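Local coordinates for protein putative glutathione S-transferase (Corynebacterium glutamicum, PDB 3M1G) that probably acts as a glutathione transferase of the ECM4-like group, using a thioredoxin-like N-terminal domain and an all-helical C-terminal domain, at residues Ala67-Trp72 against Thr94-Asp99; Gly261-Gly266 against Gln300-Thr305; Thr293-Ile298 against Asn356-Gln361. All coordinates share one frame; numbering follows the deposited sequence.

Contact 1 of 3, residues Ala67-Trp72 against Thr94-Asp99; sequences ARACPW and TGPTHD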
# COMPACT_ATOMS: atom_id res chain seq x y z
N ALA A 67 15.83 9.79 -17.74
CA ALA A 67 15.02 10.46 -16.71
C ALA A 67 15.12 9.61 -15.46
O ALA A 67 14.99 8.37 -15.53
CB ALA A 67 13.53 10.59 -17.15
N ARG A 68 15.33 10.26 -14.32
CA ARG A 68 15.40 9.54 -13.03
C ARG A 68 14.17 8.70 -12.73
O ARG A 68 14.28 7.61 -12.19
CB ARG A 68 15.60 10.52 -11.87
CG ARG A 68 16.93 11.25 -11.87
CD ARG A 68 18.10 10.25 -11.61
NE ARG A 68 19.36 10.99 -11.48
CZ ARG A 68 20.58 10.48 -11.70
NH1 ARG A 68 20.75 9.21 -12.08
NH2 ARG A 68 21.64 11.28 -11.56
N ALA A 69 13.00 9.19 -13.10
CA ALA A 69 11.74 8.51 -12.73
C ALA A 69 11.44 7.27 -13.55
O ALA A 69 10.72 6.38 -13.12
CB ALA A 69 10.54 9.51 -12.82
N CYS A 70 11.98 7.21 -14.75
CA CYS A 70 11.59 6.23 -15.75
C CYS A 70 12.39 4.94 -15.57
O CYS A 70 13.62 4.97 -15.61
CB CYS A 70 11.86 6.82 -17.16
SG CYS A 70 11.65 5.62 -18.52
N PRO A 71 11.70 3.80 -15.36
CA PRO A 71 12.43 2.53 -15.17
C PRO A 71 13.23 2.02 -16.40
O PRO A 71 14.29 1.41 -16.25
CB PRO A 71 11.31 1.53 -14.80
CG PRO A 71 10.04 2.13 -15.40
CD PRO A 71 10.22 3.62 -15.31
N TRP A 72 12.71 2.27 -17.59
CA TRP A 72 13.40 1.86 -18.79
C TRP A 72 14.72 2.62 -18.90
O TRP A 72 15.75 2.03 -19.22
CB TRP A 72 12.51 2.09 -20.01
CG TRP A 72 11.08 1.77 -19.80
CD1 TRP A 72 10.04 2.67 -19.59
CD2 TRP A 72 10.50 0.46 -19.70
NE1 TRP A 72 8.85 1.98 -19.38
CE2 TRP A 72 9.10 0.63 -19.47
CE3 TRP A 72 11.01 -0.83 -19.81
CZ2 TRP A 72 8.22 -0.45 -19.34
CZ3 TRP A 72 10.14 -1.90 -19.68
CH2 TRP A 72 8.75 -1.71 -19.45
N THR A 94 16.15 14.45 -18.15
CA THR A 94 14.91 15.11 -18.62
C THR A 94 13.71 14.42 -17.98
O THR A 94 13.88 13.72 -16.98
CB THR A 94 14.75 15.00 -20.16
OG1 THR A 94 13.66 15.83 -20.61
CG2 THR A 94 14.48 13.55 -20.57
N GLY A 95 12.50 14.66 -18.52
CA GLY A 95 11.27 13.91 -18.10
C GLY A 95 10.89 12.62 -18.86
O GLY A 95 11.21 12.46 -20.04
N PRO A 96 10.18 11.68 -18.18
CA PRO A 96 9.78 10.42 -18.85
C PRO A 96 8.80 10.57 -20.03
O PRO A 96 8.11 11.60 -20.15
CB PRO A 96 9.11 9.60 -17.72
CG PRO A 96 9.73 10.13 -16.45
CD PRO A 96 9.94 11.62 -16.72
N THR A 97 8.75 9.55 -20.89
CA THR A 97 7.85 9.56 -22.06
C THR A 97 7.05 8.26 -22.28
O THR A 97 5.94 8.32 -22.80
CB THR A 97 8.63 9.92 -23.38
OG1 THR A 97 9.73 9.01 -23.55
CG2 THR A 97 9.16 11.41 -23.34
N HIS A 98 7.60 7.10 -21.88
CA HIS A 98 6.96 5.79 -22.11
C HIS A 98 5.74 5.52 -21.21
O HIS A 98 4.93 4.66 -21.53
CB HIS A 98 7.94 4.61 -21.92
CG HIS A 98 9.00 4.46 -22.98
ND1 HIS A 98 8.71 4.20 -24.31
CD2 HIS A 98 10.36 4.46 -22.89
CE1 HIS A 98 9.84 4.10 -25.00
NE2 HIS A 98 10.86 4.24 -24.16
N ASP A 99 5.61 6.21 -20.07
CA ASP A 99 4.54 5.88 -19.08
C ASP A 99 3.10 6.12 -19.61
O ASP A 99 2.66 7.26 -19.77
CB ASP A 99 4.76 6.58 -17.72
CG ASP A 99 4.96 8.10 -17.85
OD1 ASP A 99 5.23 8.62 -18.97
OD2 ASP A 99 4.87 8.78 -16.81
O HOH W 1 15.04 13.13 -14.64
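In the thioredoxin-like domain, the loop carrying Cys70, the predicted nucleophile, lies against Pro96, with Ala67, Ala69 and Cys70 each presenting a methyl or methylene carbon to the proline ring. Ala67 CB sits 3.8 Å from Pro96 CD and also rests on the backbone just ahead of the ring, 3.2 Å from Thr94 O. Further along the ring, Ala69 CB reaches Pro96 CG at 3.8 Å, and Cys70 CB stands 4.0 Å from Pro96 CB. Water 1 adds a polar link at the Ala67 end: it accepts from Arg68 N and donates to Thr94 O at 2.7 Å.

Both segments follow parallel neighbouring strands, 62-66 and 90-93, which helix 71-83 joins in a beta-alpha-beta crossover; the contact thus packs the loop entering the helix against the loop leaving the second strand. Cys70 is the N-cap of that helix. With SG anti to the backbone N (chi1 171°), the sulfur caps a backbone N just beyond Trp72, while CB remains against the proline.

Further along, Trp72 meets His98. Trp72 CD1, in the five-membered ring of the indole, lies 3.7 Å from His98 CB and 3.8 Å from His98 CD2. The ring planes are inclined at 79° and the side chains approach obliquely. Tyr154 meets both rings, and the Trp72 side chain lies close to Tyr201, a predicted proton donor/acceptor.

Contact 2 of 3, residues Gly261-Gly266 against Gln300-Thr305; sequences GHFKCG and QHYYIT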
# COMPACT_ATOMS: atom_id res chain seq x y z
N GLY A 261 0.41 1.34 -4.51
CA GLY A 261 -0.78 2.17 -4.34
C GLY A 261 -1.28 2.86 -5.63
O GLY A 261 -2.40 2.62 -6.07
N HIS A 262 -0.43 3.71 -6.21
CA HIS A 262 -0.77 4.49 -7.41
C HIS A 262 -1.31 3.62 -8.55
O HIS A 262 -2.32 3.98 -9.14
CB HIS A 262 0.47 5.27 -7.86
CG HIS A 262 0.24 6.21 -9.00
ND1 HIS A 262 -0.63 7.28 -8.93
CD2 HIS A 262 0.81 6.26 -10.24
CE1 HIS A 262 -0.58 7.96 -10.07
NE2 HIS A 262 0.28 7.36 -10.88
N PHE A 263 -0.66 2.49 -8.82
CA PHE A 263 -1.10 1.54 -9.87
C PHE A 263 -1.94 0.36 -9.33
O PHE A 263 -2.24 -0.59 -10.08
CB PHE A 263 0.12 0.98 -10.63
CG PHE A 263 0.74 1.96 -11.62
CD1 PHE A 263 0.18 3.19 -11.89
CD2 PHE A 263 1.83 1.57 -12.36
CE1 PHE A 263 0.73 4.05 -12.86
CE2 PHE A 263 2.39 2.45 -13.35
CZ PHE A 263 1.84 3.68 -13.56
N LYS A 264 -2.31 0.42 -8.05
CA LYS A 264 -3.20 -0.57 -7.42
C LYS A 264 -2.67 -2.00 -7.54
O LYS A 264 -3.44 -2.94 -7.58
CB LYS A 264 -4.60 -0.47 -8.02
CG LYS A 264 -5.24 0.94 -7.90
CD LYS A 264 -6.71 0.94 -8.31
CE LYS A 264 -7.42 2.27 -8.01
NZ LYS A 264 -6.96 3.42 -8.86
N CYS A 265 -1.34 -2.16 -7.54
CA CYS A 265 -0.74 -3.48 -7.72
C CYS A 265 -0.58 -4.25 -6.39
O CYS A 265 -0.18 -5.41 -6.38
CB CYS A 265 0.65 -3.35 -8.33
SG CYS A 265 0.66 -2.77 -10.00
N GLY A 266 -0.89 -3.60 -5.28
CA GLY A 266 -0.62 -4.13 -3.94
C GLY A 266 -1.36 -5.33 -3.37
O GLY A 266 -2.09 -5.18 -2.39
N GLN A 300 7.40 11.89 -7.19
CA GLN A 300 6.84 13.11 -7.75
C GLN A 300 6.34 12.91 -9.19
O GLN A 300 5.26 13.39 -9.56
CB GLN A 300 7.85 14.24 -7.69
CG GLN A 300 8.01 14.74 -6.26
CD GLN A 300 8.98 15.90 -6.18
OE1 GLN A 300 9.64 16.20 -7.14
NE2 GLN A 300 9.06 16.54 -5.04
N HIS A 301 7.10 12.18 -9.99
CA HIS A 301 6.72 12.03 -11.38
C HIS A 301 5.38 11.30 -11.49
O HIS A 301 4.45 11.75 -12.15
CB HIS A 301 7.76 11.26 -12.19
CG HIS A 301 7.25 10.87 -13.54
ND1 HIS A 301 7.13 11.78 -14.57
CD2 HIS A 301 6.75 9.71 -14.01
CE1 HIS A 301 6.58 11.19 -15.62
NE2 HIS A 301 6.33 9.93 -15.30
N TYR A 302 5.25 10.18 -10.82
CA TYR A 302 4.07 9.36 -11.01
C TYR A 302 2.85 10.03 -10.40
O TYR A 302 1.81 10.15 -11.06
CB TYR A 302 4.29 7.98 -10.38
CG TYR A 302 5.11 7.06 -11.23
CD1 TYR A 302 6.50 7.06 -11.15
CD2 TYR A 302 4.50 6.20 -12.13
CE1 TYR A 302 7.26 6.22 -11.92
CE2 TYR A 302 5.25 5.35 -12.93
CZ TYR A 302 6.65 5.38 -12.83
OH TYR A 302 7.42 4.52 -13.59
N TYR A 303 2.98 10.47 -9.16
CA TYR A 303 1.83 10.96 -8.37
C TYR A 303 1.38 12.34 -8.82
O TYR A 303 0.19 12.67 -8.67
CB TYR A 303 2.13 10.96 -6.86
CG TYR A 303 2.02 9.61 -6.20
CD1 TYR A 303 0.77 9.08 -5.84
CD2 TYR A 303 3.15 8.83 -5.93
CE1 TYR A 303 0.66 7.82 -5.20
CE2 TYR A 303 3.04 7.58 -5.28
CZ TYR A 303 1.78 7.09 -4.95
OH TYR A 303 1.65 5.88 -4.33
N ILE A 304 2.29 13.16 -9.34
CA ILE A 304 1.92 14.52 -9.80
C ILE A 304 1.50 14.53 -11.27
O ILE A 304 0.50 15.09 -11.62
CB ILE A 304 3.06 15.53 -9.59
CG1 ILE A 304 3.31 15.70 -8.08
CG2 ILE A 304 2.72 16.91 -10.23
CD1 ILE A 304 4.55 16.58 -7.76
N THR A 305 2.24 13.83 -12.10
CA THR A 305 2.02 13.79 -13.54
C THR A 305 0.81 13.02 -14.01
O THR A 305 0.21 13.38 -15.01
CB THR A 305 3.31 13.19 -14.18
OG1 THR A 305 4.32 14.18 -14.07
CG2 THR A 305 3.13 12.71 -15.60
O HOH W 2 2.63 3.10 -3.51
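His262 packs against Tyr302 and Tyr303, starting with its CB, which lies 3.7 Å from Tyr303 CZ. CG, anti to the backbone N (chi1 -175°), stands over the same tyrosine face, offset toward the rim, and ND1 follows at 3.8 Å from Tyr303 CD1. The two rings form an edge-to-face pair with the histidine as the edge, their planes inclined at 51°. Next to ND1, CE1 passes 3.4 Å from Tyr302 O. On the other branch of the ring, CD2 touches Tyr302 CB at 3.9 Å. The tip, NE2, lies 3.2 Å from Tyr302 O at an angle too poor for a hydrogen bond, and bonds instead to His306 ND1.

His262 belongs to a type I turn, Gly261-Lys264, in the loop after helix 255-259, so the contact seats a turn of the helical C-terminal domain on helix 295-305. Water 2 links this turn to the helix, accepting from Gly261 N and lying 3.1 Å from Tyr303 OH. Phe263 offers its ring face to the edge of Tyr302 in an offset edge-to-face pair, with Phe263 CZ 3.8 Å from Tyr302 CE2. Tyr302 OH hydrogen-bonds to the hydroxyls of Tyr201, a predicted proton donor/acceptor, and Tyr259, which like Tyr302 is predicted to lower the active-site cysteine's pKa.

Contact 3 of 3, residues Thr293-Ile298 against Asn356-Gln361; sequences TDFTEI and NPEPFQ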
# COMPACT_ATOMS: atom_id res chain seq x y z
N THR A 293 19.30 5.90 -7.81
CA THR A 293 17.87 5.80 -7.48
C THR A 293 17.47 7.03 -6.66
O THR A 293 17.94 7.20 -5.53
CB THR A 293 17.57 4.52 -6.70
OG1 THR A 293 17.98 3.39 -7.46
CG2 THR A 293 16.04 4.39 -6.38
N ASP A 294 16.65 7.89 -7.27
CA ASP A 294 16.14 9.10 -6.61
C ASP A 294 14.66 8.91 -6.29
O ASP A 294 13.79 9.05 -7.18
CB ASP A 294 16.38 10.34 -7.48
CG ASP A 294 16.05 11.67 -6.76
OD1 ASP A 294 15.09 11.66 -5.96
OD2 ASP A 294 16.75 12.70 -7.01
N PHE A 295 14.37 8.57 -5.04
CA PHE A 295 13.00 8.22 -4.65
C PHE A 295 12.05 9.41 -4.74
O PHE A 295 10.88 9.23 -5.08
CB PHE A 295 12.97 7.62 -3.25
CG PHE A 295 13.53 6.22 -3.18
CD1 PHE A 295 12.82 5.16 -3.69
CD2 PHE A 295 14.75 5.98 -2.58
CE1 PHE A 295 13.31 3.88 -3.59
CE2 PHE A 295 15.25 4.73 -2.48
CZ PHE A 295 14.52 3.65 -3.00
N THR A 296 12.55 10.61 -4.49
CA THR A 296 11.72 11.82 -4.60
C THR A 296 11.27 12.07 -6.02
O THR A 296 10.11 12.34 -6.25
CB THR A 296 12.44 13.06 -4.05
OG1 THR A 296 12.73 12.82 -2.67
CG2 THR A 296 11.59 14.34 -4.18
N GLU A 297 12.19 11.96 -6.99
CA GLU A 297 11.82 12.21 -8.38
C GLU A 297 10.96 11.10 -8.91
O GLU A 297 10.06 11.34 -9.71
CB GLU A 297 13.05 12.43 -9.28
CG GLU A 297 13.69 13.76 -8.96
CD GLU A 297 14.68 14.27 -9.99
OE1 GLU A 297 14.82 13.66 -11.06
OE2 GLU A 297 15.30 15.32 -9.71
N ILE A 298 11.21 9.88 -8.48
CA ILE A 298 10.31 8.76 -8.86
C ILE A 298 8.86 9.08 -8.38
O ILE A 298 7.93 9.12 -9.21
CB ILE A 298 10.82 7.42 -8.28
CG1 ILE A 298 12.10 6.97 -9.00
CG2 ILE A 298 9.73 6.30 -8.30
CD1 ILE A 298 12.87 5.88 -8.26
N ASN A 356 18.19 14.08 -4.50
CA ASN A 356 17.36 13.97 -3.29
C ASN A 356 17.66 12.70 -2.46
O ASN A 356 16.82 11.81 -2.34
CB ASN A 356 15.88 14.03 -3.69
CG ASN A 356 15.55 15.26 -4.53
OD1 ASN A 356 15.32 16.32 -3.99
ND2 ASN A 356 15.56 15.11 -5.86
N PRO A 357 18.86 12.61 -1.89
CA PRO A 357 19.24 11.40 -1.22
C PRO A 357 18.43 11.18 0.06
O PRO A 357 18.16 12.14 0.76
CB PRO A 357 20.73 11.62 -0.90
CG PRO A 357 20.85 13.13 -0.75
CD PRO A 357 19.87 13.68 -1.75
N GLU A 358 18.02 9.94 0.34
CA GLU A 358 17.50 9.57 1.65
C GLU A 358 18.63 9.60 2.67
O GLU A 358 19.80 9.67 2.26
CB GLU A 358 16.88 8.17 1.60
CG GLU A 358 15.64 8.08 0.74
CD GLU A 358 14.46 8.91 1.32
OE1 GLU A 358 14.24 8.91 2.55
OE2 GLU A 358 13.76 9.58 0.53
N PRO A 359 18.31 9.58 4.00
CA PRO A 359 19.43 9.69 4.97
C PRO A 359 20.41 8.52 4.82
O PRO A 359 21.56 8.67 5.12
CB PRO A 359 18.74 9.68 6.36
CG PRO A 359 17.29 10.11 6.10
CD PRO A 359 16.98 9.67 4.65
N PHE A 360 19.98 7.38 4.28
CA PHE A 360 20.87 6.23 4.14
C PHE A 360 21.63 6.19 2.79
O PHE A 360 22.43 5.29 2.56
CB PHE A 360 20.05 4.92 4.37
CG PHE A 360 18.83 4.79 3.47
CD1 PHE A 360 18.96 4.27 2.19
CD2 PHE A 360 17.58 5.24 3.89
CE1 PHE A 360 17.87 4.17 1.35
CE2 PHE A 360 16.48 5.15 3.07
CZ PHE A 360 16.61 4.62 1.79
N GLN A 361 21.45 7.18 1.92
CA GLN A 361 22.14 7.22 0.63
C GLN A 361 23.37 8.16 0.66
O GLN A 361 23.30 9.15 1.39
CB GLN A 361 21.19 7.67 -0.47
CG GLN A 361 20.21 6.58 -0.92
CD GLN A 361 19.29 7.09 -2.01
OE1 GLN A 361 18.47 7.98 -1.77
NE2 GLN A 361 19.42 6.52 -3.21
O HOH W 3 16.38 9.09 -3.13
O HOH W 4 14.37 10.99 -1.60
O HOH W 5 14.96 16.93 -7.86
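Asp294 and Asn356 are joined by two hydrogen bonds that converge on one carboxylate oxygen. Asn356 ND2 donates to the syn lone pair of Asp294 OD2 at 2.9 Å, close to its own amide plane, although the amide and carboxylate planes are turned 58° apart. The backbone Asn356 N reaches the same OD2 from above the carboxylate plane, at 3.2 Å. Asp294 OD1 serves the helix instead: it accepts from Glu297 N at 3.1 Å, which makes Asp294 the N-cap of helix 295-305.

A second anchor lies at the far end of the tail, where Gln361 NE2 donates to Thr293 O at 2.8 Å along a nearly straight path (171°). The extended Gln361 side chain (CD anti to CA, chi2 -180°) has its amide oxygen fixed as well, because OE1 accepts from Glu358 N at 2.9 Å. That bond runs back across the type I turn Glu358-Gln361, so the amide both braces the turn and fastens it to the residue just ahead of the N-cap.

Water fills in between. Water 3 accepts from the helix-start amide Phe295 N and is in hydrogen-bonding reach of Asn356 O and Gln361 OE1; water 5 connects Glu297 OE2 with Asn356 ND2.

Around this polar core the packing is lighter. Thr296 OG1 lies 3.5 Å from Asn356 CB, Glu358 CG meets Phe295 CD2 at 4.0 Å, and the CZ tip of Phe360 approaches Phe295 CE2 at 4.5 Å. Phe295 also meets Phe324 and Val253, which places it against helix 243-253. The whole is an aspartate N-cap whose second carboxylate oxygen is used to dock the C-terminal tail onto the first turn of helix 295-305.

In the fold
From the N terminus, contact 1 comes first and closes a short loop through helix 71-83 and strand 90-93 of the thioredoxin-like domain, ending before the others begin. Contact 2 opens at 261-266, and contact 3 opens at 293-298 before contact 2 has closed at 300-305; contact 3 then closes at 356-361, so the two cross. They share helix 295-305, contact 3 at its start and contact 2 at its end. Contact 1 packs on this helix too: Ala69 meets His301, Pro71 meets Tyr302 and Arg68 meets Glu297. One helix thus joins the thioredoxin-like domain, the loop after helix 255-259 and the C-terminal tail.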